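Local coordinates for hypothetical protein TTHC002 (Thermus thermophilus, PDB 2DBS) that is of unknown function, a small plasmid-encoded protein of a thermophilic bacterium that belongs to the DUF5647 family, at residues A9-V14 and A66-G71. Residues are numbered along the deposited sequence; the frame is centred on the assembly and turned at random.
Sequences AELDGV and ALFLQG
Leu11 and Phe68 reach past each other in opposite directions, the leucine from helix 8-20 and the phenylalanine from strand 63-69, the middle of the three strands this chain contributes to a mixed sheet. The pair is a worked example of helix-on-sheet packing in a small domain of mixed helix and strand, with no hydrogen bond joining the two segments. With CG of Leu11 anti to its carbonyl carbon (chi1 -76°), both methyls are carried alongside the ring at its CD2 corner: Leu11 CD2 lies 3.6 Å from Phe68 CD2, and Leu11 CD1 4.1 Å from that ring atom. The helix backbone shares in the contact, as Leu11 O approaches the ring obliquely, 3.4 Å from Phe68 CZ, while Leu11 CB stands 4.0 Å from Phe68 CE2. Methyl and carbonyl oxygen of Leu11 thus meet neighbouring parts of the ring. Were Phe68 replaced by an alanine, a gap would probably open between helix and strand, leaving both methyls of Leu11 without their aromatic neighbour. Leu36, on strand 33-38, touches both Leu11 and Phe68, and Leu15, one turn further along the helix, also meets the ring, so the pair belongs to a larger apolar layer. Beyond the strand, the chain turns toward strand 72-79 through Gln70 and Gly71, both with positive phi. This turn brings the Gly71 carbonyl up to the helix, where its oxygen meets methyls rather than a donor from segment 9-14: Gly71 O sits 3.6 Å from Leu11 CD2 and 3.9 Å from Val14 CG1.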
loop_
_atom_site.group_PDB
_atom_site.type_symbol
_atom_site.label_atom_id
_atom_site.label_comp_id
_atom_site.label_asym_id
_atom_site.label_seq_id
_atom_site.Cartn_x
_atom_site.Cartn_y
_atom_site.Cartn_z
ATOM N N ALA B 9 -1.657 -10.821 13.275
ATOM C CA ALA B 9 -0.606 -11.519 14.023
ATOM C C ALA B 9 -0.206 -12.747 13.227
ATOM O O ALA B 9 0.969 -13.028 13.039
ATOM C CB ALA B 9 -1.122 -11.934 15.395
ATOM N N GLU B 10 -1.213 -13.476 12.770
ATOM C CA GLU B 10 -1.015 -14.660 11.953
ATOM C C GLU B 10 -0.350 -14.256 10.624
ATOM O O GLU B 10 0.694 -14.800 10.241
ATOM C CB GLU B 10 -2.369 -15.320 11.678
ATOM C CG GLU B 10 -2.294 -16.522 10.770
ATOM C CD GLU B 10 -3.652 -17.066 10.450
ATOM O OE1 GLU B 10 -3.725 -18.063 9.698
ATOM O OE2 GLU B 10 -4.644 -16.493 10.953
ATOM N N LEU B 11 -0.955 -13.299 9.925
ATOM C CA LEU B 11 -0.412 -12.853 8.652
ATOM C C LEU B 11 1.017 -12.333 8.769
ATOM O O LEU B 11 1.798 -12.406 7.815
ATOM C CB LEU B 11 -1.306 -11.769 8.037
ATOM C CG LEU B 11 -2.627 -12.203 7.393
ATOM C CD1 LEU B 11 -3.291 -10.988 6.756
ATOM C CD2 LEU B 11 -2.373 -13.273 6.343
ATOM N N ASP B 12 1.364 -11.806 9.936
ATOM C CA ASP B 12 2.703 -11.283 10.126
ATOM C C ASP B 12 3.618 -12.481 10.182
ATOM O O ASP B 12 4.778 -12.415 9.775
ATOM C CB ASP B 12 2.802 -10.498 11.420
ATOM C CG ASP B 12 3.998 -9.575 11.433
ATOM O OD1 ASP B 12 5.123 -10.047 11.138
ATOM O OD2 ASP B 12 3.812 -8.374 11.735
ATOM N N GLY B 13 3.077 -13.584 10.687
ATOM C CA GLY B 13 3.850 -14.801 10.770
ATOM C C GLY B 13 4.190 -15.239 9.366
ATOM O O GLY B 13 5.364 -15.447 9.051
ATOM N N VAL B 14 3.165 -15.357 8.520
ATOM C CA VAL B 14 3.352 -15.789 7.132
ATOM C C VAL B 14 4.337 -14.888 6.409
ATOM O O VAL B 14 5.075 -15.343 5.532
ATOM C CB VAL B 14 2.028 -15.791 6.355
ATOM C CG1 VAL B 14 2.249 -16.402 4.965
ATOM C CG2 VAL B 14 0.973 -16.553 7.135
ATOM N N ALA B 66 3.024 -4.373 3.386
ATOM C CA ALA B 66 3.025 -5.727 2.885
ATOM C C ALA B 66 1.630 -5.988 2.366
ATOM O O ALA B 66 0.704 -6.177 3.148
ATOM C CB ALA B 66 3.356 -6.681 4.001
ATOM N N LEU B 67 1.474 -5.974 1.044
ATOM C CA LEU B 67 0.167 -6.210 0.414
ATOM C C LEU B 67 -0.110 -7.702 0.324
ATOM O O LEU B 67 0.626 -8.439 -0.320
ATOM C CB LEU B 67 0.108 -5.582 -0.977
ATOM C CG LEU B 67 0.261 -4.057 -1.047
ATOM C CD1 LEU B 67 0.319 -3.594 -2.501
ATOM C CD2 LEU B 67 -0.896 -3.393 -0.326
ATOM N N PHE B 68 -1.185 -8.122 0.985
ATOM C CA PHE B 68 -1.580 -9.511 1.067
ATOM C C PHE B 68 -2.765 -9.881 0.212
ATOM O O PHE B 68 -3.667 -9.078 -0.007
ATOM C CB PHE B 68 -1.914 -9.875 2.521
ATOM C CG PHE B 68 -0.705 -10.147 3.376
ATOM C CD1 PHE B 68 0.214 -9.140 3.655
ATOM C CD2 PHE B 68 -0.460 -11.427 3.862
ATOM C CE1 PHE B 68 1.342 -9.410 4.391
ATOM C CE2 PHE B 68 0.671 -11.703 4.601
ATOM C CZ PHE B 68 1.573 -10.697 4.866
ATOM N N LEU B 69 -2.749 -11.120 -0.263
ATOM C CA LEU B 69 -3.827 -11.695 -1.057
ATOM C C LEU B 69 -3.983 -13.148 -0.619
ATOM O O LEU B 69 -2.984 -13.853 -0.435
ATOM C CB LEU B 69 -3.507 -11.673 -2.545
ATOM C CG LEU B 69 -4.343 -10.711 -3.380
ATOM C CD1 LEU B 69 -4.141 -11.038 -4.844
ATOM C CD2 LEU B 69 -5.815 -10.821 -2.985
ATOM N N GLN B 70 -5.237 -13.579 -0.459
ATOM C CA GLN B 70 -5.583 -14.939 -0.039
ATOM C C GLN B 70 -4.633 -15.454 1.064
ATOM O O GLN B 70 -4.132 -16.584 1.023
ATOM C CB GLN B 70 -5.590 -15.893 -1.257
ATOM C CG GLN B 70 -6.333 -15.384 -2.529
ATOM C CD GLN B 70 -7.851 -15.306 -2.372
ATOM O OE1 GLN B 70 -8.469 -16.191 -1.774
ATOM N NE2 GLN B 70 -8.458 -14.253 -2.925
ATOM N N GLY B 71 -4.376 -14.590 2.039
ATOM C CA GLY B 71 -3.547 -14.956 3.164
ATOM C C GLY B 71 -2.058 -15.041 2.967
ATOM O O GLY B 71 -1.372 -15.626 3.800
#